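Local structure of putative O-acetylhomoserine (Thiol)-lyase (Campylobacter jejuni, 4OC9) at residues D[256-259]-D[260-264]; D[220-223]-D[224-227]; D[275-278]-D[279-283]; D[166-169]-D[170-174]; D[112-115]-D[116-120]. The protein probably catalyses the pyridoxal-phosphate-dependent transfer of the aminocarboxypropyl group of O-acetylhomoserine to a sulfur nucleophile. All coordinates share one frame; numbering follows the deposited sequence.

Contact 1 (D[256-259]-D[260-264]); sequences PIFS and IRVII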
loop_
_atom_site.group_PDB
_atom_site.type_symbol
_atom_site.label_atom_id
_atom_site.label_comp_id
_atom_site.label_asym_id
_atom_site.label_seq_id
_atom_site.Cartn_x
_atom_site.Cartn_y
_atom_site.Cartn_z
ATOM N N PRO D 256 1.306 19.347 25.479
ATOM C CA PRO D 256 0.453 18.318 26.076
ATOM C C PRO D 256 1.398 17.239 26.573
ATOM O O PRO D 256 1.807 16.362 25.809
ATOM C CB PRO D 256 -0.414 17.845 24.902
ATOM C CG PRO D 256 0.354 18.223 23.682
ATOM C CD PRO D 256 1.090 19.481 24.031
ATOM N N ILE D 257 1.722 17.293 27.857
ATOM C CA ILE D 257 2.674 16.344 28.439
ATOM C C ILE D 257 2.259 14.880 28.443
ATOM O O ILE D 257 3.109 14.005 28.420
ATOM C CB ILE D 257 3.159 16.791 29.837
ATOM C CG1 ILE D 257 2.064 16.667 30.889
ATOM C CG2 ILE D 257 3.710 18.214 29.759
ATOM C CD1 ILE D 257 2.540 17.052 32.278
ATOM N N PHE D 258 0.953 14.616 28.457
ATOM C CA PHE D 258 0.473 13.227 28.448
ATOM C C PHE D 258 0.887 12.603 27.106
ATOM O O PHE D 258 1.491 11.524 27.066
ATOM C CB PHE D 258 -1.038 13.157 28.636
ATOM C CG PHE D 258 -1.598 11.764 28.546
ATOM C CD1 PHE D 258 -1.930 11.205 27.290
ATOM C CD2 PHE D 258 -1.862 11.032 29.677
ATOM C CE1 PHE D 258 -2.487 9.936 27.199
ATOM C CE2 PHE D 258 -2.411 9.750 29.591
ATOM C CZ PHE D 258 -2.723 9.207 28.348
ATOM N N SER D 259 0.584 13.317 26.024
ATOM C CA SER D 259 0.916 12.854 24.677
ATOM C C SER D 259 2.445 12.809 24.480
ATOM O O SER D 259 2.971 11.887 23.851
ATOM C CB SER D 259 0.245 13.730 23.616
ATOM O OG SER D 259 -1.169 13.627 23.711
ATOM N N ILE D 260 3.140 13.808 25.014
ATOM C CA ILE D 260 4.594 13.847 24.894
ATOM C C ILE D 260 5.208 12.616 25.506
ATOM O O ILE D 260 6.098 12.012 24.915
ATOM C CB ILE D 260 5.209 15.098 25.554
ATOM C CG1 ILE D 260 4.849 16.366 24.768
ATOM C CG2 ILE D 260 6.717 14.999 25.626
ATOM C CD1 ILE D 260 5.291 16.404 23.303
ATOM N N ARG D 261 4.725 12.210 26.674
ATOM C CA ARG D 261 5.312 11.043 27.290
ATOM C C ARG D 261 5.026 9.807 26.436
ATOM O O ARG D 261 5.874 8.960 26.268
ATOM C CB ARG D 261 4.925 10.888 28.782
ATOM C CG ARG D 261 5.863 9.885 29.447
ATOM C CD ARG D 261 5.959 9.892 30.987
ATOM N NE ARG D 261 5.023 9.061 31.685
ATOM C CZ ARG D 261 5.298 7.907 32.297
ATOM N NH1 ARG D 261 6.523 7.399 32.438
ATOM N NH2 ARG D 261 4.294 7.286 32.873
ATOM N N VAL D 262 3.825 9.718 25.880
ATOM C CA VAL D 262 3.481 8.573 25.040
ATOM C C VAL D 262 4.511 8.443 23.903
ATOM O O VAL D 262 4.918 7.339 23.530
ATOM C CB VAL D 262 2.079 8.709 24.408
ATOM C CG1 VAL D 262 1.828 7.575 23.426
ATOM C CG2 VAL D 262 0.991 8.745 25.464
ATOM N N ILE D 263 4.918 9.575 23.355
ATOM C CA ILE D 263 5.863 9.562 22.274
ATOM C C ILE D 263 7.306 9.283 22.671
ATOM O O ILE D 263 7.923 8.304 22.190
ATOM C CB ILE D 263 5.867 10.890 21.511
ATOM C CG1 ILE D 263 4.513 11.120 20.843
ATOM C CG2 ILE D 263 6.953 10.860 20.452
ATOM C CD1 ILE D 263 4.381 12.444 20.124
ATOM N N ILE D 264 7.849 10.141 23.525
ATOM C CA ILE D 264 9.257 10.007 23.934
ATOM C C ILE D 264 9.577 8.782 24.796
ATOM O O ILE D 264 10.746 8.407 24.928
ATOM C CB ILE D 264 9.781 11.277 24.621
ATOM C CG1 ILE D 264 9.164 11.470 26.011
ATOM C CG2 ILE D 264 9.574 12.462 23.699
ATOM C CD1 ILE D 264 9.731 12.659 26.763
#
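Phe258 turns its ring off the helix with CG anti to the backbone N (chi1 176°), while Val262 has CG1 anti to its N (chi1 174°), which leaves CG2 beside the N, facing the Phe258 ring; these two torsions bring ring carbon CE1 of Phe258 to 4.1 Å from CG2 of Val262. The pair sits in the first turns of helix 257-270, Pro256 occupying the N-cap position. The methyl meets the ring at a slant, one turn further along the helix. The same CG2 of Val262 also lies 3.2 Å from the carbonyl oxygen O of Phe258, so this branch is wedged between ring and backbone. Ile260 likewise reaches back: its CG1 rests 3.2 Å from O of Pro256, the carbonyl that its own amide uses. That opening bond, Ile260 N to Pro256 O, measures 3.0 Å. Arg261 N to Ile257 O, Val262 N to Phe258 O and Ile263 N to Ser259 O continue the ladder. Around the turn, Leu225 and Leu229 of helix 225-229 pack on Phe258, and Ile79 of strand 77-81 on Val262, so the helix start is pressed against the large sheet and its neighbouring short helix. Asn94 serves the helix twice, giving ND2 to O of Phe258 and taking NH2 of Arg261 on its own carbonyl. OG of Ser259 is hydrogen-bonded to OE2 of Glu221.

Contact 2 (D[220-223]-D[224-227]); sequences IERK and DLND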
loop_
_atom_site.group_PDB
_atom_site.type_symbol
_atom_site.label_atom_id
_atom_site.label_comp_id
_atom_site.label_asym_id
_atom_site.label_seq_id
_atom_site.Cartn_x
_atom_site.Cartn_y
_atom_site.Cartn_z
ATOM N N ILE D 220 -6.239 10.039 22.657
ATOM C CA ILE D 220 -6.536 11.447 22.502
ATOM C C ILE D 220 -6.670 12.124 23.858
ATOM O O ILE D 220 -7.330 11.596 24.770
ATOM C CB ILE D 220 -7.845 11.602 21.742
ATOM C CG1 ILE D 220 -7.767 10.821 20.431
ATOM C CG2 ILE D 220 -8.136 13.070 21.492
ATOM C CD1 ILE D 220 -9.054 10.835 19.649
ATOM N N GLU D 221 -6.061 13.299 24.011
ATOM C CA GLU D 221 -6.155 13.987 25.300
ATOM C C GLU D 221 -6.955 15.277 25.167
ATOM O O GLU D 221 -6.942 15.962 24.120
ATOM C CB GLU D 221 -4.784 14.300 25.900
ATOM C CG GLU D 221 -4.009 15.478 25.307
ATOM C CD GLU D 221 -2.654 15.682 26.007
ATOM O OE1 GLU D 221 -2.531 16.667 26.767
ATOM O OE2 GLU D 221 -1.759 14.811 25.903
ATOM N N ARG D 222 -7.675 15.608 26.230
ATOM C CA ARG D 222 -8.486 16.825 26.220
ATOM C C ARG D 222 -7.648 18.060 26.347
ATOM O O ARG D 222 -6.443 18.014 26.651
ATOM C CB ARG D 222 -9.424 16.881 27.421
ATOM C CG ARG D 222 -8.752 16.986 28.803
ATOM C CD ARG D 222 -9.791 17.236 29.910
ATOM N NE ARG D 222 -9.275 17.230 31.297
ATOM C CZ ARG D 222 -8.822 18.289 31.967
ATOM N NH1 ARG D 222 -8.738 19.498 31.402
ATOM N NH2 ARG D 222 -8.415 18.134 33.213
ATOM N N LYS D 223 -8.297 19.181 26.139
ATOM C CA LYS D 223 -7.614 20.450 26.277
ATOM C C LYS D 223 -7.383 20.696 27.754
ATOM O O LYS D 223 -8.211 20.335 28.569
ATOM C CB LYS D 223 -8.483 21.574 25.723
ATOM C CG LYS D 223 -8.696 21.452 24.232
ATOM C CD LYS D 223 -9.585 22.527 23.678
ATOM C CE LYS D 223 -9.670 22.344 22.186
ATOM N NZ LYS D 223 -10.458 23.414 21.532
ATOM N N ASP D 224 -6.242 21.280 28.082
ATOM C CA ASP D 224 -5.877 21.619 29.452
ATOM C C ASP D 224 -5.652 20.448 30.383
ATOM O O ASP D 224 -5.661 20.622 31.601
ATOM C CB ASP D 224 -6.907 22.581 30.034
ATOM C CG ASP D 224 -7.023 23.882 29.214
ATOM O OD1 ASP D 224 -5.979 24.433 28.798
ATOM O OD2 ASP D 224 -8.159 24.382 29.042
ATOM N N LEU D 225 -5.371 19.265 29.845
ATOM C CA LEU D 225 -5.102 18.115 30.713
ATOM C C LEU D 225 -3.868 18.352 31.650
ATOM O O LEU D 225 -3.737 17.699 32.707
ATOM C CB LEU D 225 -4.886 16.854 29.890
ATOM C CG LEU D 225 -4.601 15.559 30.666
ATOM C CD1 LEU D 225 -5.708 15.277 31.659
ATOM C CD2 LEU D 225 -4.452 14.405 29.700
ATOM N N ASN D 226 -2.931 19.218 31.234
ATOM C CA ASN D 226 -1.748 19.535 32.052
ATOM C C ASN D 226 -2.178 20.001 33.435
ATOM O O ASN D 226 -1.549 19.632 34.452
ATOM C CB ASN D 226 -0.890 20.620 31.402
ATOM C CG ASN D 226 -0.141 20.139 30.174
ATOM O OD1 ASN D 226 0.037 18.939 29.956
ATOM N ND2 ASN D 226 0.396 21.074 29.435
ATOM N N ASP D 227 -3.254 20.797 33.480
ATOM C CA ASP D 227 -3.805 21.308 34.759
ATOM C C ASP D 227 -3.975 20.178 35.771
ATOM O O ASP D 227 -3.698 20.336 36.946
ATOM C CB ASP D 227 -5.163 21.996 34.539
ATOM C CG ASP D 227 -5.077 23.203 33.630
ATOM O OD1 ASP D 227 -3.960 23.574 33.229
ATOM O OD2 ASP D 227 -6.125 23.794 33.291
HETATM O O HOH W 1 -1.233 16.724 28.931
#
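Arg222 lays its side chain forward across Leu225 over a type II beta turn, Arg222 to Leu225, that carries the chain from strand 217-221 of the large mixed sheet into helix 225-229. Apolar contact comes first. CG of Arg222 lies 4.0 Å from CB of Leu225, the two side chains meeting at about a right angle, and the guanidinium has CA of Leu225 3.9 Å above its centre. Leu225, with CG anti to its backbone N (chi1 -180°), sends CD2 to the strand side, 3.8 Å from CB of Glu221; Phe258 of helix 257-270 covers both residues. Among the polar contacts, NH1 of Arg222 donates to O of Lys223 over 3.0 Å, staying in the carbonyl plane although the oxygen is 24° out of the guanidinium plane. This bond ties the arginine to the central peptide of its own turn. NE of Arg222 forms a salt bridge with OD1 of Asp198. The Lys223 and Asp224 side chains stand at the exposed corner. Glu221 works inward instead, with Ser259 as the partner of its OE2. A water bridges the two segments, donating to OE1 of Glu221 (2.5 Å, unusually short at this resolution) and to OD1 of Asn226 at 2.8 Å.

Contact 3 (D[275-278]-D[279-283]); sequences APQN and AWLLL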
loop_
_atom_site.group_PDB
_atom_site.type_symbol
_atom_site.label_atom_id
_atom_site.label_comp_id
_atom_site.label_asym_id
_atom_site.label_seq_id
_atom_site.Cartn_x
_atom_site.Cartn_y
_atom_site.Cartn_z
ATOM N N ALA D 275 1.833 1.749 11.266
ATOM C CA ALA D 275 2.388 1.825 9.928
ATOM C C ALA D 275 1.671 2.889 9.071
ATOM O O ALA D 275 0.465 3.111 9.195
ATOM C CB ALA D 275 2.302 0.477 9.256
ATOM N N PRO D 276 2.410 3.551 8.181
ATOM C CA PRO D 276 1.913 4.615 7.297
ATOM C C PRO D 276 0.742 4.241 6.405
ATOM O O PRO D 276 -0.176 5.049 6.163
ATOM C CB PRO D 276 3.119 4.949 6.426
ATOM C CG PRO D 276 4.298 4.457 7.155
ATOM C CD PRO D 276 3.852 3.303 7.995
ATOM N N GLN D 277 0.771 3.036 5.880
ATOM C CA GLN D 277 -0.303 2.626 5.007
ATOM C C GLN D 277 -1.598 2.541 5.839
ATOM O O GLN D 277 -2.662 2.942 5.363
ATOM C CB GLN D 277 0.032 1.272 4.384
ATOM C CG GLN D 277 -0.941 0.805 3.332
ATOM C CD GLN D 277 -0.896 1.645 2.067
ATOM O OE1 GLN D 277 0.138 2.225 1.720
ATOM N NE2 GLN D 277 -1.992 1.641 1.332
ATOM N N ASN D 278 -1.503 1.949 7.042
ATOM C CA ASN D 278 -2.683 1.817 7.908
ATOM C C ASN D 278 -3.182 3.181 8.315
ATOM O O ASN D 278 -4.407 3.456 8.257
ATOM C CB ASN D 278 -2.475 0.936 9.132
ATOM C CG ASN D 278 -2.426 -0.539 8.802
ATOM O OD1 ASN D 278 -1.994 -0.956 7.744
ATOM N ND2 ASN D 278 -2.875 -1.355 9.755
ATOM N N ALA D 279 -2.242 4.075 8.640
ATOM C CA ALA D 279 -2.606 5.438 9.050
ATOM C C ALA D 279 -3.361 6.136 7.926
ATOM O O ALA D 279 -4.410 6.752 8.152
ATOM C CB ALA D 279 -1.386 6.231 9.440
ATOM N N TRP D 280 -2.845 6.008 6.708
ATOM C CA TRP D 280 -3.480 6.630 5.544
ATOM C C TRP D 280 -4.888 6.077 5.289
ATOM O O TRP D 280 -5.822 6.837 5.058
ATOM C CB TRP D 280 -2.603 6.487 4.299
ATOM C CG TRP D 280 -3.154 7.173 3.126
ATOM C CD1 TRP D 280 -3.029 8.467 2.835
ATOM C CD2 TRP D 280 -3.896 6.576 2.055
ATOM N NE1 TRP D 280 -3.676 8.754 1.625
ATOM C CE2 TRP D 280 -4.212 7.603 1.134
ATOM C CE3 TRP D 280 -4.347 5.280 1.796
ATOM C CZ2 TRP D 280 -4.919 7.374 -0.026
ATOM C CZ3 TRP D 280 -5.078 5.047 0.638
ATOM C CH2 TRP D 280 -5.345 6.096 -0.269
ATOM N N LEU D 281 -5.028 4.755 5.334
ATOM C CA LEU D 281 -6.344 4.127 5.152
ATOM C C LEU D 281 -7.297 4.628 6.218
ATOM O O LEU D 281 -8.454 4.927 5.937
ATOM C CB LEU D 281 -6.240 2.611 5.230
ATOM C CG LEU D 281 -5.568 1.982 4.025
ATOM C CD1 LEU D 281 -5.273 0.509 4.221
ATOM C CD2 LEU D 281 -6.449 2.178 2.801
ATOM N N LEU D 282 -6.818 4.713 7.461
ATOM C CA LEU D 282 -7.634 5.207 8.587
ATOM C C LEU D 282 -8.035 6.668 8.367
ATOM O O LEU D 282 -9.133 7.057 8.741
ATOM C CB LEU D 282 -6.927 4.960 9.905
ATOM C CG LEU D 282 -6.819 3.454 10.182
ATOM C CD1 LEU D 282 -5.882 3.140 11.347
ATOM C CD2 LEU D 282 -8.196 2.839 10.423
ATOM N N LEU D 283 -7.168 7.472 7.769
ATOM C CA LEU D 283 -7.541 8.839 7.458
ATOM C C LEU D 283 -8.663 8.819 6.473
ATOM O O LEU D 283 -9.582 9.618 6.571
ATOM C CB LEU D 283 -6.445 9.641 6.754
ATOM C CG LEU D 283 -5.367 10.361 7.545
ATOM C CD1 LEU D 283 -4.256 10.846 6.633
ATOM C CD2 LEU D 283 -6.055 11.529 8.240
#
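Leu282 lies tightly on the backbone of Asn278: CG of the leucine comes to 3.1 Å from the carbonyl oxygen O of Asn278, and CD1 follows at 3.4 Å. Its CG stands beside its own backbone N (chi1 -66°), which directs the branch back down the helix onto the oxygen that its amide already binds, Leu282 N to Asn278 O being 2.8 Å. Leu281 repeats the arrangement one residue earlier, with CG 3.3 Å from O of Gln277. Ala279, having only CB, sits 3.6 Å from O of Ala275, and its N donates to that same oxygen. Side chain against side chain, the fit is much looser. The amide NE2 of Gln277 approaches CE3 of Trp280 obliquely at 4.4 Å, and CG of Gln277 is equally far from CD1 of Leu281. These are the first turns of the long helix 276-309, with Ala275 at the N-cap and Pro276 in the first turn, where its lack of an N-H costs no helical bond. One flank is laid on helix 60-73, Ser62 meeting Ala279 and Leu65 meeting Leu282. The looser flank faces other copies of the protein: Gln277 packs on Gln277 of the second subunit, and Leu281, itself partly exposed, on Trp280 of the third. Asn278 spans the two surroundings, with ND2 bonded to O of Leu215 in its own chain and OD1 weakly bonded to NE2 of Gln29 in the second subunit.

Contact 4 (D[166-169]-D[170-174]); sequences KINQ and IAKKH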
loop_
_atom_site.group_PDB
_atom_site.type_symbol
_atom_site.label_atom_id
_atom_site.label_comp_id
_atom_site.label_asym_id
_atom_site.label_seq_id
_atom_site.Cartn_x
_atom_site.Cartn_y
_atom_site.Cartn_z
ATOM N N LYS D 166 -21.394 11.382 36.111
ATOM C CA LYS D 166 -21.200 10.846 37.454
ATOM C C LYS D 166 -19.843 10.256 37.634
ATOM O O LYS D 166 -19.300 10.306 38.731
ATOM C CB LYS D 166 -22.280 9.841 37.795
ATOM C CG LYS D 166 -23.634 10.497 37.859
ATOM C CD LYS D 166 -24.718 9.535 38.282
ATOM C CE LYS D 166 -26.049 10.280 38.335
ATOM N NZ LYS D 166 -27.174 9.396 38.737
ATOM N N ILE D 167 -19.281 9.670 36.580
ATOM C CA ILE D 167 -17.945 9.113 36.674
ATOM C C ILE D 167 -16.976 10.287 36.810
ATOM O O ILE D 167 -16.034 10.263 37.603
ATOM C CB ILE D 167 -17.588 8.263 35.464
ATOM C CG1 ILE D 167 -18.433 7.000 35.472
ATOM C CG2 ILE D 167 -16.129 7.831 35.520
ATOM C CD1 ILE D 167 -18.232 6.083 34.273
ATOM N N ASN D 168 -17.229 11.317 36.025
ATOM C CA ASN D 168 -16.430 12.516 36.024
ATOM C C ASN D 168 -16.383 13.167 37.402
ATOM O O ASN D 168 -15.317 13.569 37.864
ATOM C CB ASN D 168 -17.023 13.546 35.099
ATOM C CG ASN D 168 -16.150 14.761 34.976
ATOM O OD1 ASN D 168 -14.935 14.642 34.777
ATOM N ND2 ASN D 168 -16.753 15.948 35.054
ATOM N N GLN D 169 -17.540 13.298 38.042
ATOM C CA GLN D 169 -17.598 13.889 39.389
ATOM C C GLN D 169 -16.636 13.221 40.328
ATOM O O GLN D 169 -15.832 13.870 40.977
ATOM C CB GLN D 169 -18.989 13.788 40.014
ATOM C CG GLN D 169 -20.094 14.699 39.500
ATOM C CD GLN D 169 -21.461 14.267 40.030
ATOM O OE1 GLN D 169 -21.597 13.214 40.652
ATOM N NE2 GLN D 169 -22.484 15.065 39.739
ATOM N N ILE D 170 -16.753 11.912 40.410
ATOM C CA ILE D 170 -15.910 11.109 41.260
ATOM C C ILE D 170 -14.447 11.250 40.896
ATOM O O ILE D 170 -13.589 11.387 41.782
ATOM C CB ILE D 170 -16.309 9.619 41.166
ATOM C CG1 ILE D 170 -17.750 9.427 41.720
ATOM C CG2 ILE D 170 -15.334 8.763 41.954
ATOM C CD1 ILE D 170 -18.302 8.020 41.617
ATOM N N ALA D 171 -14.161 11.203 39.602
ATOM C CA ALA D 171 -12.795 11.313 39.119
ATOM C C ALA D 171 -12.201 12.676 39.420
ATOM O O ALA D 171 -11.074 12.758 39.889
ATOM C CB ALA D 171 -12.745 11.048 37.632
ATOM N N LYS D 172 -12.955 13.735 39.170
ATOM C CA LYS D 172 -12.457 15.078 39.435
ATOM C C LYS D 172 -12.228 15.334 40.922
ATOM O O LYS D 172 -11.278 16.021 41.307
ATOM C CB LYS D 172 -13.282 16.198 38.733
ATOM C CG LYS D 172 -13.071 16.155 37.213
ATOM C CD LYS D 172 -13.587 17.400 36.486
ATOM C CE LYS D 172 -13.468 17.342 34.973
ATOM N NZ LYS D 172 -12.184 16.933 34.340
ATOM N N LYS D 173 -13.069 14.742 41.758
ATOM C CA LYS D 173 -12.961 14.926 43.176
ATOM C C LYS D 173 -11.603 14.409 43.674
ATOM O O LYS D 173 -10.887 15.119 44.364
ATOM C CB LYS D 173 -14.087 14.184 43.888
ATOM C CG LYS D 173 -14.173 14.510 45.366
ATOM C CD LYS D 173 -15.221 13.687 46.084
ATOM C CE LYS D 173 -14.823 12.217 46.158
ATOM N NZ LYS D 173 -15.882 11.480 46.896
ATOM N N HIS D 174 -11.264 13.175 43.315
ATOM C CA HIS D 174 -10.008 12.567 43.734
ATOM C C HIS D 174 -8.813 12.968 42.886
ATOM O O HIS D 174 -7.701 12.492 43.139
ATOM C CB HIS D 174 -10.100 11.036 43.687
ATOM C CG HIS D 174 -11.155 10.452 44.573
ATOM N ND1 HIS D 174 -10.914 10.093 45.887
ATOM C CD2 HIS D 174 -12.448 10.141 44.332
ATOM C CE1 HIS D 174 -12.017 9.594 46.417
ATOM N NE2 HIS D 174 -12.963 9.609 45.493
#
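Lys172 runs its aliphatic chain past the amide of Asn168, one turn earlier in helix 164-174, the crossover helix of the beta-alpha-beta unit between strands 146-152 and 177-181. Asn168 holds CG anti to its backbone N (chi1 -175°), which leans the amide toward the following turn. Lys172 starts with CG beside its own N, continues extended through CD and CE, and bends only at the last torsion (chi4 -49°). The two chains slant across each other, CG of Asn168 lying 3.7 Å from CE of Lys172. The bend carries NZ of Lys172 on to the carbonyl of Gly196, with Asp198 a weaker, longer-range ionic partner. Beneath them the backbone bond Lys172 N to Asn168 O is short, 2.7 Å.

Ile170 starts the same way, with CG1 beside its N (chi1 -64°), which brings CG1 to 3.5 Å from O of Lys166. The amide of Ile170 reaches that oxygen only weakly, at 3.4 Å. Ile167 and Ala171 turn inward onto Ile149 of the sheet, and CB of Ala171 lies 3.4 Å from O of Ile167. The helix is therefore two-sided, apolar against the strands and polar on the exposed side, where Lys166, Gln169 and Lys173 extend. Lys173 sends CG anti to its N and kinks at chi3, away from Gln169. Its NZ then forms a salt bridge with OE2 of Glu139, whose OE1 is hydrogen-bonded to NE2 of His174.

Contact 5 (D[112-115]-D[116-120]); sequences TQTL and ISHTL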
loop_
_atom_site.group_PDB
_atom_site.type_symbol
_atom_site.label_atom_id
_atom_site.label_comp_id
_atom_site.label_asym_id
_atom_site.label_seq_id
_atom_site.Cartn_x
_atom_site.Cartn_y
_atom_site.Cartn_z
ATOM N N THR D 112 -9.641 -6.077 26.478
ATOM C CA THR D 112 -9.216 -5.039 27.407
ATOM C C THR D 112 -9.340 -5.553 28.846
ATOM O O THR D 112 -8.585 -5.150 29.750
ATOM C CB THR D 112 -10.080 -3.783 27.272
ATOM O OG1 THR D 112 -10.139 -3.386 25.899
ATOM C CG2 THR D 112 -9.523 -2.647 28.101
ATOM N N GLN D 113 -10.307 -6.422 29.071
ATOM C CA GLN D 113 -10.529 -6.968 30.405
ATOM C C GLN D 113 -9.368 -7.857 30.798
ATOM O O GLN D 113 -8.882 -7.782 31.928
ATOM C CB GLN D 113 -11.892 -7.678 30.451
ATOM C CG GLN D 113 -12.301 -8.224 31.794
ATOM C CD GLN D 113 -13.760 -8.620 31.788
ATOM O OE1 GLN D 113 -14.482 -8.384 30.814
ATOM N NE2 GLN D 113 -14.217 -9.201 32.891
ATOM N N THR D 114 -8.935 -8.688 29.866
ATOM C CA THR D 114 -7.790 -9.589 30.082
ATOM C C THR D 114 -6.520 -8.760 30.308
ATOM O O THR D 114 -5.748 -9.022 31.221
ATOM C CB THR D 114 -7.599 -10.529 28.904
ATOM O OG1 THR D 114 -8.760 -11.370 28.797
ATOM C CG2 THR D 114 -6.415 -11.387 29.110
ATOM N N LEU D 115 -6.318 -7.755 29.470
ATOM C CA LEU D 115 -5.166 -6.846 29.601
ATOM C C LEU D 115 -5.061 -6.247 30.972
ATOM O O LEU D 115 -4.031 -6.289 31.640
ATOM C CB LEU D 115 -5.309 -5.661 28.622
ATOM C CG LEU D 115 -4.382 -4.470 28.867
ATOM C CD1 LEU D 115 -2.926 -4.839 28.719
ATOM C CD2 LEU D 115 -4.681 -3.316 27.955
ATOM N N ILE D 116 -6.159 -5.673 31.403
ATOM C CA ILE D 116 -6.207 -5.023 32.703
ATOM C C ILE D 116 -6.208 -5.968 33.913
ATOM O O ILE D 116 -5.393 -5.785 34.811
ATOM C CB ILE D 116 -7.420 -4.055 32.801
ATOM C CG1 ILE D 116 -7.332 -2.983 31.696
ATOM C CG2 ILE D 116 -7.471 -3.376 34.160
ATOM C CD1 ILE D 116 -8.457 -1.970 31.686
ATOM N N SER D 117 -7.087 -6.974 33.932
ATOM C CA SER D 117 -7.167 -7.886 35.096
ATOM C C SER D 117 -6.103 -8.970 35.158
ATOM O O SER D 117 -5.864 -9.496 36.242
ATOM C CB SER D 117 -8.554 -8.554 35.221
ATOM O OG SER D 117 -8.746 -9.505 34.196
ATOM N N HIS D 118 -5.468 -9.318 34.043
ATOM C CA HIS D 118 -4.429 -10.354 34.100
ATOM C C HIS D 118 -3.054 -9.927 33.632
ATOM O O HIS D 118 -2.092 -9.972 34.392
ATOM C CB HIS D 118 -4.830 -11.630 33.343
ATOM C CG HIS D 118 -6.072 -12.278 33.871
ATOM N ND1 HIS D 118 -6.102 -12.983 35.055
ATOM C CD2 HIS D 118 -7.318 -12.382 33.344
ATOM C CE1 HIS D 118 -7.322 -13.454 35.259
ATOM N NE2 HIS D 118 -8.074 -13.113 34.230
ATOM N N THR D 119 -2.955 -9.510 32.381
ATOM C CA THR D 119 -1.670 -9.107 31.810
ATOM C C THR D 119 -0.912 -8.000 32.538
ATOM O O THR D 119 0.305 -8.116 32.731
ATOM C CB THR D 119 -1.830 -8.756 30.361
ATOM O OG1 THR D 119 -2.439 -9.863 29.708
ATOM C CG2 THR D 119 -0.472 -8.462 29.741
ATOM N N LEU D 120 -1.598 -6.958 32.983
ATOM C CA LEU D 120 -0.911 -5.887 33.721
ATOM C C LEU D 120 -0.300 -6.340 35.083
ATOM O O LEU D 120 0.578 -5.630 35.606
ATOM C CB LEU D 120 -1.762 -4.633 33.900
ATOM C CG LEU D 120 -2.088 -3.843 32.628
ATOM C CD1 LEU D 120 -3.004 -2.698 32.969
ATOM C CD2 LEU D 120 -0.837 -3.320 31.959
#
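Leu115 overlaps Leu120 five residues on, its CD1 lying 4.1 Å from both CG and CD2 of the second leucine, the side chains meeting at a slant. The two close the last turns of helix 110-119, the crossover helix of the beta-alpha-beta unit between strands 101-105 and 126-130. A wider pi-type turn at 116-119 explains the five-residue spacing: Leu120 N donates to O of Leu115 and Thr119 N to O of Thr114. Leu120 also brings CG to 3.3 Å from O of Leu115. The carbonyl of Thr114 is gripped twice, by His118 N at 2.9 Å and Thr119 N at 3.1 Å, from opposite faces of its plane, as the helix passes from one bonding pattern to the other.

Thr112 and Ile116 lie side by side and point the same way, CG2 of the threonine 3.8 Å from CD1 of the isoleucine; Phe150 of strand 146-152 covers both, while Met85 of helix 84-93 packs on Thr112 and Leu92 on Ile116. The second subunit also approaches: Thr119 OG1 is hydrogen-bonded to Asp269 of that subunit, whose Leu270 packs on Leu115. Thr114 instead keeps OG1 within its own chain, bonded to Gln386 and to the carbonyl of Gly110. Ser117 sets OG between its backbone N and carbonyl carbon (chi1 71°), which aims the hydroxyl back along the helix. It donates to O of Gln113 at 2.9 Å from above the carbonyl plane, on the opposite face from Ser117 N, which binds the same oxygen at 2.8 Å.

Overall arrangement
Contacts 1 and 2 are neighbours: the Ser259-Glu221 and Ile257-Asn226 hydrogen bonds join the start of helix 257-270 to strand 217-221 and to helix 225-229. Contact 4, about 16 Å from contact 2 between centres, shares with it the charges around Asp198, which serves both Arg222 and, weakly, Lys172. Contacts 1, 3 and 5 are mostly buried and depend on apolar side chains over helical backbone, whereas 2 and 4 are half exposed and richer in charge. Contacts 4 and 5 lie on crossover helices of the same large sheet. Burial has different causes: contact 1 is enclosed by its own chain, but contacts 3 and 5, about 27 Å apart between centres, both meet the second subunit.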